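Local coordinates for ADP-ribosylation factor guanine nucleotide-exchange factor SEC7 (Saccharomyces cerevisiae, PDB 4OIY), which activates the small GTPase ARF1 at the trans-Golgi network by guanine nucleotide exchange, through the all-helical Sec7 domain described here, at residues Leu63-Asp67 with Asp68-Ala72; Phe81-Thr84 with Gly85-Ile88; Gly105-Ile108 with Asp109-Met112; Gly125-Lys129 with Ala130-Tyr134. All coordinates share one frame; numbering follows the deposited sequence.

Contact 1: Leu63-Asp67 with Asp68-Ala72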
loop_
_atom_site.group_PDB
_atom_site.type_symbol
_atom_site.label_atom_id
_atom_site.label_comp_id
_atom_site.label_asym_id
_atom_site.label_seq_id
_atom_site.Cartn_x
_atom_site.Cartn_y
_atom_site.Cartn_z
ATOM N N LEU A 63 3.180 -9.059 4.340
ATOM C CA LEU A 63 2.157 -9.038 3.301
ATOM C C LEU A 63 2.710 -9.415 1.933
ATOM O O LEU A 63 1.961 -9.898 1.072
ATOM C CB LEU A 63 1.522 -7.649 3.208
ATOM C CG LEU A 63 0.732 -7.171 4.428
ATOM C CD1 LEU A 63 0.257 -5.756 4.159
ATOM C CD2 LEU A 63 -0.422 -8.105 4.756
ATOM N N GLY A 64 4.007 -9.190 1.742
ATOM C CA GLY A 64 4.660 -9.425 0.464
ATOM C C GLY A 64 5.203 -10.822 0.249
ATOM O O GLY A 64 5.675 -11.110 -0.847
ATOM N N GLU A 65 5.150 -11.686 1.264
ATOM C CA GLU A 65 5.730 -13.028 1.152
ATOM C C GLU A 65 5.110 -13.763 -0.033
ATOM O O GLU A 65 3.899 -13.682 -0.259
ATOM C CB GLU A 65 5.506 -13.853 2.429
ATOM C CG GLU A 65 6.140 -13.315 3.705
ATOM C CD GLU A 65 7.652 -13.469 3.788
ATOM O OE1 GLU A 65 8.253 -14.172 2.944
ATOM O OE2 GLU A 65 8.244 -12.874 4.721
ATOM N N GLY A 66 5.952 -14.472 -0.781
ATOM C CA GLY A 66 5.517 -15.301 -1.902
ATOM C C GLY A 66 5.032 -16.657 -1.420
ATOM O O GLY A 66 5.627 -17.692 -1.737
ATOM N N ASP A 67 3.964 -16.630 -0.629
ATOM C CA ASP A 67 3.268 -17.815 -0.144
ATOM C C ASP A 67 1.787 -17.487 -0.259
ATOM O O ASP A 67 1.383 -16.362 0.024
ATOM C CB ASP A 67 3.664 -18.114 1.307
ATOM C CG ASP A 67 2.901 -19.293 1.909
ATOM O OD1 ASP A 67 1.712 -19.139 2.256
ATOM O OD2 ASP A 67 3.504 -20.377 2.065
ATOM N N ASP A 68 0.984 -18.456 -0.679
ATOM C CA ASP A 68 -0.422 -18.192 -0.979
ATOM C C ASP A 68 -1.224 -17.687 0.227
ATOM O O ASP A 68 -2.137 -16.884 0.052
ATOM C CB ASP A 68 -1.101 -19.423 -1.597
ATOM C CG ASP A 68 -0.637 -19.704 -3.024
ATOM O OD1 ASP A 68 0.090 -18.879 -3.618
ATOM O OD2 ASP A 68 -1.008 -20.765 -3.558
ATOM N N LYS A 69 -0.888 -18.136 1.438
ATOM C CA LYS A 69 -1.561 -17.633 2.647
ATOM C C LYS A 69 -1.274 -16.151 2.888
ATOM O O LYS A 69 -2.169 -15.392 3.248
ATOM C CB LYS A 69 -1.175 -18.433 3.892
ATOM C CG LYS A 69 -1.712 -19.851 3.905
ATOM C CD LYS A 69 -1.656 -20.453 5.297
ATOM C CE LYS A 69 -1.727 -21.973 5.253
ATOM N NZ LYS A 69 -0.414 -22.582 4.898
ATOM N N ASN A 70 -0.032 -15.734 2.675
ATOM C CA ASN A 70 0.329 -14.330 2.857
ATOM C C ASN A 70 -0.316 -13.483 1.770
ATOM O O ASN A 70 -0.747 -12.359 2.021
ATOM C CB ASN A 70 1.839 -14.145 2.836
ATOM C CG ASN A 70 2.514 -14.761 4.043
ATOM O OD1 ASN A 70 3.037 -14.049 4.910
ATOM N ND2 ASN A 70 2.504 -16.078 4.116
ATOM N N ILE A 71 -0.388 -14.031 0.559
ATOM C CA ILE A 71 -1.065 -13.340 -0.537
ATOM C C ILE A 71 -2.535 -13.107 -0.168
ATOM O O ILE A 71 -3.072 -12.027 -0.396
ATOM C CB ILE A 71 -0.915 -14.101 -1.884
ATOM C CG1 ILE A 71 0.547 -14.055 -2.353
ATOM C CG2 ILE A 71 -1.825 -13.498 -2.951
ATOM C CD1 ILE A 71 0.859 -14.950 -3.530
ATOM N N ALA A 72 -3.172 -14.114 0.415
ATOM C CA ALA A 72 -4.567 -14.007 0.848
ATOM C C ALA A 72 -4.748 -12.926 1.919
ATOM O O ALA A 72 -5.710 -12.153 1.866
ATOM C CB ALA A 72 -5.071 -15.357 1.338
#
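Asp67 and Lys69 meet in a helix N-cap at the start of helix 68-79 of the Sec7 domain. Among the polar contacts, Asp67 OD1 accepts from Lys69 N at 2.9 Å on the anti side of the carboxylate, with the donor 25° out of its plane. With chi1 at 176° the carboxylate is swung opposite the Asp67 backbone N, which brings OD1 to the amide of Lys69 at the helix start. Ile71 N donates to Asp67 O at 3.0 Å, the i to i+4 bond of the first turn.

The remaining contacts are packing. Glu65 and Asn70 run side by side in the same direction, the CB and CG of Glu65 lying against the terminal amide of Asn70, whose plane is turned 69° from the Glu65 carboxylate. Ile71 CG1 lies 3.4 Å from Asp67 O.

Gly66 is the centre of an inverse gamma turn in the short link between helices 56-64 and 68-79, while Leu63 packs on Met74 and Phe77. Chemically, an anionic cap beside the first amides of a helix probably interacts favourably with the helix dipole, and Lys69 NZ, 4.8 Å from Asp67 OD1, may add a weak attraction.

Contact 2: Phe81-Thr84 with Gly85-Ile88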
loop_
_atom_site.group_PDB
_atom_site.type_symbol
_atom_site.label_atom_id
_atom_site.label_comp_id
_atom_site.label_asym_id
_atom_site.label_seq_id
_atom_site.Cartn_x
_atom_site.Cartn_y
_atom_site.Cartn_z
ATOM N N PHE A 81 -9.592 -1.259 2.860
ATOM C CA PHE A 81 -9.535 0.152 2.500
ATOM C C PHE A 81 -10.813 0.580 1.802
ATOM O O PHE A 81 -11.378 -0.174 0.994
ATOM C CB PHE A 81 -8.343 0.442 1.585
ATOM C CG PHE A 81 -7.029 0.457 2.299
ATOM C CD1 PHE A 81 -6.425 -0.733 2.661
ATOM C CD2 PHE A 81 -6.401 1.655 2.616
ATOM C CE1 PHE A 81 -5.219 -0.737 3.327
ATOM C CE2 PHE A 81 -5.199 1.660 3.296
ATOM C CZ PHE A 81 -4.603 0.457 3.641
ATOM N N ASP A 82 -11.258 1.793 2.117
ATOM C CA ASP A 82 -12.361 2.410 1.403
ATOM C C ASP A 82 -11.808 3.535 0.547
ATOM O O ASP A 82 -11.494 4.605 1.052
ATOM C CB ASP A 82 -13.410 2.940 2.382
ATOM C CG ASP A 82 -14.684 3.389 1.686
ATOM O OD1 ASP A 82 -14.763 3.290 0.440
ATOM O OD2 ASP A 82 -15.622 3.825 2.396
ATOM N N PHE A 83 -11.675 3.270 -0.752
ATOM C CA PHE A 83 -11.206 4.266 -1.717
ATOM C C PHE A 83 -12.353 4.979 -2.424
ATOM O O PHE A 83 -12.116 5.754 -3.344
ATOM C CB PHE A 83 -10.326 3.604 -2.786
ATOM C CG PHE A 83 -9.123 2.872 -2.245
ATOM C CD1 PHE A 83 -8.265 3.469 -1.323
ATOM C CD2 PHE A 83 -8.823 1.598 -2.697
ATOM C CE1 PHE A 83 -7.147 2.795 -0.852
ATOM C CE2 PHE A 83 -7.707 0.922 -2.223
ATOM C CZ PHE A 83 -6.869 1.526 -1.303
ATOM N N THR A 84 -13.590 4.732 -2.004
ATOM C CA THR A 84 -14.744 5.293 -2.711
ATOM C C THR A 84 -14.690 6.824 -2.731
ATOM O O THR A 84 -14.574 7.460 -1.693
ATOM C CB THR A 84 -16.074 4.826 -2.084
ATOM O OG1 THR A 84 -16.099 3.391 -2.022
ATOM C CG2 THR A 84 -17.258 5.311 -2.924
ATOM N N GLY A 85 -14.746 7.403 -3.930
ATOM C CA GLY A 85 -14.756 8.859 -4.101
ATOM C C GLY A 85 -13.414 9.572 -4.022
ATOM O O GLY A 85 -13.345 10.792 -4.196
ATOM N N MET A 86 -12.343 8.831 -3.753
ATOM C CA MET A 86 -10.999 9.412 -3.667
ATOM C C MET A 86 -10.379 9.518 -5.041
ATOM O O MET A 86 -10.642 8.677 -5.895
ATOM C CB MET A 86 -10.077 8.516 -2.847
ATOM C CG MET A 86 -10.402 8.440 -1.378
ATOM S SD MET A 86 -9.102 7.512 -0.557
ATOM C CE MET A 86 -9.751 7.488 1.108
ATOM N N SER A 87 -9.519 10.514 -5.247
ATOM C CA SER A 87 -8.659 10.502 -6.427
ATOM C C SER A 87 -7.706 9.314 -6.303
ATOM O O SER A 87 -7.461 8.810 -5.201
ATOM C CB SER A 87 -7.858 11.787 -6.562
ATOM O OG SER A 87 -6.775 11.822 -5.658
ATOM N N ILE A 88 -7.168 8.862 -7.428
ATOM C CA ILE A 88 -6.215 7.757 -7.371
ATOM C C ILE A 88 -4.995 8.134 -6.522
ATOM O O ILE A 88 -4.426 7.267 -5.840
ATOM C CB ILE A 88 -5.817 7.241 -8.768
ATOM C CG1 ILE A 88 -4.997 5.944 -8.649
ATOM C CG2 ILE A 88 -5.048 8.296 -9.550
ATOM C CD1 ILE A 88 -4.717 5.269 -9.974
#
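Asp82 OD1 is gripped twice by Thr84: the hydroxyl OG1 donates to it at 2.8 Å, nearly in line with the C-O bond, and the backbone N of Thr84 reaches it at 3.1 Å from above the carboxylate plane. The second bond defines an Asx turn, which overlaps a type II beta turn from Phe83 to Met86 in the loop between helices 68-79 and 88-96 of the Sec7 domain. That beta turn is closed by Met86 N donating to Phe83 O at 3.1 Å, with the donor 41° out of the carbonyl plane. Gly85 occupies its third position with the positive phi (81°) of a type II turn.

Met86 is extended beyond CG and passes obliquely across Phe83, setting its sulfur at the edge of the ring, near the ring plane, 4.2 Å from CD1. Phe81 CB lies over one face of the same ring, offset toward the rim, and Phe115 meets it edge-to-face. Asn123 adds bonds to both Gly85 N and Phe83 O, tying the turn to the chain just beyond helix 105-122, while Ser87 caps helix 88-96 through Asp90 N. At the far end of the extended methionine, the CE methyl comes to rest 3.4 Å from Asp82 O.

Contact 3: Gly105-Ile108 with Asp109-Met112; sequences GQKI and DRFM
Lys107 and Arg110 lie side by side and point the same way, the lysine chain running past NH1 of the arginine within the first turns of helix 105-122, an alpha-helix of the Sec7 domain. The bend of Arg110 at chi3 (-74°) folds its end back toward the start of the helix, so that Lys107 CA sits 4.0 Å above the centre of one guanidinium face and Lys107 CG lies 3.3 Å from NH1. The two cationic ends stay apart, with NZ 5.3 Å from NH1, and NH1 also makes a weak hydrogen bond to Gly64 O.

Gln106 also lies beside Arg110, pointing the same way, its amide plane turned 70° from the guanidinium. A water at the edge of the guanidinium, in its plane, joins the two: it accepts from Arg110 NH1 at 3.0 Å and, weakly, from Gln106 NE2, whose stronger partner is Glu104.

Farther along, Ile108 and Met112 also point together, CG2 against CG, and both touch Tyr138 of helix 130-148. Phe111 stacks on Phe99. The backbone carries the i to i+4 hydrogen bonds of an alpha-helix, among them Asp109 N to Gly105 O and Met112 N to Ile108 O, with Arg110 N to Gln106 O the weak one. The edge of the Phe111 ring brings CD2 within 3.2 Å of Lys107 O.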
loop_
_atom_site.group_PDB
_atom_site.type_symbol
_atom_site.label_atom_id
_atom_site.label_comp_id
_atom_site.label_asym_id
_atom_site.label_seq_id
_atom_site.Cartn_x
_atom_site.Cartn_y
_atom_site.Cartn_z
ATOM N N GLY A 105 10.357 -6.769 -7.566
ATOM C CA GLY A 105 9.316 -6.282 -8.436
ATOM C C GLY A 105 8.081 -7.147 -8.464
ATOM O O GLY A 105 6.961 -6.633 -8.539
ATOM N N GLN A 106 8.250 -8.468 -8.424
ATOM C CA GLN A 106 7.087 -9.345 -8.516
ATOM C C GLN A 106 6.163 -9.185 -7.304
ATOM O O GLN A 106 4.953 -9.303 -7.439
ATOM C CB GLN A 106 7.468 -10.812 -8.739
ATOM C CG GLN A 106 8.165 -11.511 -7.589
ATOM C CD GLN A 106 8.146 -13.027 -7.741
ATOM O OE1 GLN A 106 7.884 -13.558 -8.824
ATOM N NE2 GLN A 106 8.392 -13.727 -6.647
ATOM N N LYS A 107 6.739 -8.889 -6.149
ATOM C CA LYS A 107 5.955 -8.627 -4.943
ATOM C C LYS A 107 5.221 -7.304 -5.067
ATOM O O LYS A 107 4.021 -7.222 -4.793
ATOM C CB LYS A 107 6.859 -8.614 -3.720
ATOM C CG LYS A 107 7.417 -9.981 -3.400
ATOM C CD LYS A 107 8.283 -9.980 -2.164
ATOM C CE LYS A 107 8.636 -11.410 -1.773
ATOM N NZ LYS A 107 9.341 -11.451 -0.475
ATOM N N ILE A 108 5.940 -6.266 -5.471
ATOM C CA ILE A 108 5.332 -4.964 -5.686
ATOM C C ILE A 108 4.141 -5.094 -6.626
ATOM O O ILE A 108 3.069 -4.560 -6.346
ATOM C CB ILE A 108 6.357 -3.950 -6.249
ATOM C CG1 ILE A 108 7.443 -3.677 -5.210
ATOM C CG2 ILE A 108 5.673 -2.646 -6.651
ATOM C CD1 ILE A 108 8.643 -2.953 -5.761
ATOM N N ASP A 109 4.320 -5.827 -7.720
ATOM C CA ASP A 109 3.263 -5.980 -8.710
ATOM C C ASP A 109 1.990 -6.582 -8.099
ATOM O O ASP A 109 0.882 -6.201 -8.476
ATOM C CB ASP A 109 3.738 -6.832 -9.895
ATOM C CG ASP A 109 4.825 -6.148 -10.747
ATOM O OD1 ASP A 109 5.053 -4.926 -10.637
ATOM O OD2 ASP A 109 5.485 -6.869 -11.536
ATOM N N ARG A 110 2.147 -7.529 -7.179
ATOM C CA ARG A 110 0.993 -8.114 -6.478
ATOM C C ARG A 110 0.214 -7.049 -5.699
ATOM O O ARG A 110 -1.022 -6.977 -5.799
ATOM C CB ARG A 110 1.433 -9.245 -5.539
ATOM C CG ARG A 110 1.970 -10.482 -6.244
ATOM C CD ARG A 110 1.873 -11.709 -5.342
ATOM N NE ARG A 110 2.849 -11.741 -4.255
ATOM C CZ ARG A 110 4.103 -12.170 -4.382
ATOM N NH1 ARG A 110 4.910 -12.167 -3.337
ATOM N NH2 ARG A 110 4.562 -12.595 -5.559
ATOM N N PHE A 111 0.923 -6.227 -4.926
ATOM C CA PHE A 111 0.289 -5.126 -4.191
ATOM C C PHE A 111 -0.433 -4.170 -5.132
ATOM O O PHE A 111 -1.588 -3.793 -4.887
ATOM C CB PHE A 111 1.314 -4.316 -3.400
ATOM C CG PHE A 111 1.828 -4.996 -2.168
ATOM C CD1 PHE A 111 1.147 -4.889 -0.968
ATOM C CD2 PHE A 111 3.013 -5.707 -2.202
ATOM C CE1 PHE A 111 1.633 -5.488 0.172
ATOM C CE2 PHE A 111 3.510 -6.308 -1.057
ATOM C CZ PHE A 111 2.810 -6.206 0.128
ATOM N N MET A 112 0.249 -3.749 -6.195
ATOM C CA MET A 112 -0.267 -2.678 -7.028
ATOM C C MET A 112 -1.412 -3.154 -7.899
ATOM O O MET A 112 -2.324 -2.376 -8.182
ATOM C CB MET A 112 0.863 -2.025 -7.832
ATOM C CG MET A 112 1.989 -1.489 -6.933
ATOM S SD MET A 112 1.438 -0.574 -5.465
ATOM C CE MET A 112 0.580 0.715 -6.326
HETATM O O HOH W 1 7.602 -13.309 -4.013
#

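Contact 4: Gly125-Lys129 with Ala130-Tyr134; sequences GVFSK and ADTAY
Phe127 overlaps Thr132 and Ala133, its ring set obliquely against the methyls of both residues. This is apolar packing of a loop residue on the first turn of helix 130-148 in the Sec7 domain: the aromatic residue precedes the helix and folds onto side chains near the helix start. CD1 lies 3.5 Å from Thr132 CG2, while CD2, on the other side of CG, is 3.9 Å from Ala133 CB. Val126 CG1 sits over the centre of one ring face. Phe119 and Ile88 also touch this side chain, so the loop is packed against helices 105-122 and 88-96 as well.

Thr132 divides its two branches between different tasks. With chi1 at -57°, the methyl is turned opposite the backbone N and goes to the ring, whereas the hydroxyl joins a polar network. The strongest partner of the hydroxyl is Ile168 O, in a later loop. A bound water donates to Thr132 OG1 at 2.6 Å and is also hydrogen-bonded to Ser128 OG at 2.7 Å; it accepts a weak bond from Lys129 N. The water thus bridges the loop and the helix through Ser128, Lys129 and Thr132. Thr132 N closes the turn by donating to Lys129 O at 3.2 Å, from well above the carbonyl plane (62° out of it) and with an N-H...O angle of 137°.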
loop_
_atom_site.group_PDB
_atom_site.type_symbol
_atom_site.label_atom_id
_atom_site.label_comp_id
_atom_site.label_asym_id
_atom_site.label_seq_id
_atom_site.Cartn_x
_atom_site.Cartn_y
_atom_site.Cartn_z
ATOM N N GLY A 125 -16.366 3.756 -13.496
ATOM C CA GLY A 125 -16.441 4.869 -14.437
ATOM C C GLY A 125 -15.298 5.874 -14.399
ATOM O O GLY A 125 -15.272 6.781 -15.220
ATOM N N VAL A 126 -14.352 5.751 -13.464
ATOM C CA VAL A 126 -13.151 6.588 -13.533
ATOM C C VAL A 126 -12.295 6.053 -14.674
ATOM O O VAL A 126 -11.990 6.770 -15.628
ATOM C CB VAL A 126 -12.350 6.600 -12.211
ATOM C CG1 VAL A 126 -11.037 7.350 -12.394
ATOM C CG2 VAL A 126 -13.166 7.245 -11.108
ATOM N N PHE A 127 -11.921 4.782 -14.563
ATOM C CA PHE A 127 -11.186 4.087 -15.606
ATOM C C PHE A 127 -12.006 2.891 -16.056
ATOM O O PHE A 127 -12.668 2.247 -15.245
ATOM C CB PHE A 127 -9.841 3.577 -15.086
ATOM C CG PHE A 127 -8.972 4.640 -14.473
ATOM C CD1 PHE A 127 -8.473 5.682 -15.243
ATOM C CD2 PHE A 127 -8.636 4.584 -13.126
ATOM C CE1 PHE A 127 -7.662 6.661 -14.679
ATOM C CE2 PHE A 127 -7.826 5.555 -12.553
ATOM C CZ PHE A 127 -7.339 6.592 -13.333
ATOM N N SER A 128 -11.932 2.582 -17.343
ATOM C CA SER A 128 -12.612 1.413 -17.893
ATOM C C SER A 128 -11.930 0.094 -17.508
ATOM O O SER A 128 -12.581 -0.953 -17.446
ATOM C CB SER A 128 -12.689 1.534 -19.414
ATOM O OG SER A 128 -11.405 1.754 -19.973
ATOM N N LYS A 129 -10.624 0.149 -17.240
ATOM C CA LYS A 129 -9.825 -1.045 -16.979
ATOM C C LYS A 129 -8.942 -0.844 -15.757
ATOM O O LYS A 129 -8.367 0.233 -15.570
ATOM C CB LYS A 129 -8.918 -1.360 -18.180
ATOM C CG LYS A 129 -9.623 -1.425 -19.524
ATOM C CD LYS A 129 -10.491 -2.659 -19.654
ATOM C CE LYS A 129 -11.087 -2.746 -21.048
ATOM N NZ LYS A 129 -11.799 -4.032 -21.262
ATOM N N ALA A 130 -8.812 -1.886 -14.943
ATOM C CA ALA A 130 -7.863 -1.871 -13.833
ATOM C C ALA A 130 -6.417 -1.669 -14.299
ATOM O O ALA A 130 -5.615 -1.081 -13.582
ATOM C CB ALA A 130 -7.980 -3.150 -13.013
ATOM N N ASP A 131 -6.084 -2.136 -15.500
ATOM C CA ASP A 131 -4.712 -2.025 -16.012
ATOM C C ASP A 131 -4.300 -0.555 -16.098
ATOM O O ASP A 131 -3.146 -0.221 -15.896
ATOM C CB ASP A 131 -4.593 -2.694 -17.395
ATOM C CG ASP A 131 -3.163 -3.046 -17.770
ATOM O OD1 ASP A 131 -2.344 -3.291 -16.870
ATOM O OD2 ASP A 131 -2.864 -3.109 -18.984
ATOM N N THR A 132 -5.256 0.322 -16.385
ATOM C CA THR A 132 -4.981 1.759 -16.435
ATOM C C THR A 132 -4.580 2.277 -15.059
ATOM O O THR A 132 -3.587 2.982 -14.931
ATOM C CB THR A 132 -6.208 2.531 -16.931
ATOM O OG1 THR A 132 -6.598 2.028 -18.216
ATOM C CG2 THR A 132 -5.920 4.016 -17.023
ATOM N N ALA A 133 -5.344 1.909 -14.033
ATOM C CA ALA A 133 -5.022 2.315 -12.667
ATOM C C ALA A 133 -3.696 1.701 -12.202
ATOM O O ALA A 133 -2.911 2.344 -11.512
ATOM C CB ALA A 133 -6.150 1.945 -11.715
ATOM N N TYR A 134 -3.454 0.455 -12.603
ATOM C CA TYR A 134 -2.226 -0.262 -12.283
ATOM C C TYR A 134 -0.999 0.482 -12.803
ATOM O O TYR A 134 -0.111 0.830 -12.040
ATOM C CB TYR A 134 -2.293 -1.677 -12.873
ATOM C CG TYR A 134 -1.043 -2.534 -12.746
ATOM C CD1 TYR A 134 -0.664 -3.084 -11.528
ATOM C CD2 TYR A 134 -0.289 -2.862 -13.866
ATOM C CE1 TYR A 134 0.450 -3.898 -11.426
ATOM C CE2 TYR A 134 0.829 -3.671 -13.768
ATOM C CZ TYR A 134 1.194 -4.189 -12.549
ATOM O OH TYR A 134 2.307 -5.007 -12.462
HETATM O O HOH W 2 -9.105 2.338 -18.750
#

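How the contacts relate
The four local contacts follow one another along the chain, yet some meet in space. Contacts 1 and 3, with centres 11 Å apart, join where Gly64 O lies 2.8 Å from Arg110 NH1, linking the end of helix 56-64 to helix 105-122. Contacts 3 and 4 meet through a probable hydrogen bond between Asp109 OD1 and Tyr134 OH, 3.3 Å apart. Contacts 2 and 4 touch where Ile88 CD1 packs 4.1 Å from Phe127 CE2. Contacts 1 and 4 remain separate, about 13 Å at their nearest atoms. Asp121, a magnesium ligand, has its side chain about 8 Å from those of Phe83 in contact 2 and Ala130 in contact 4.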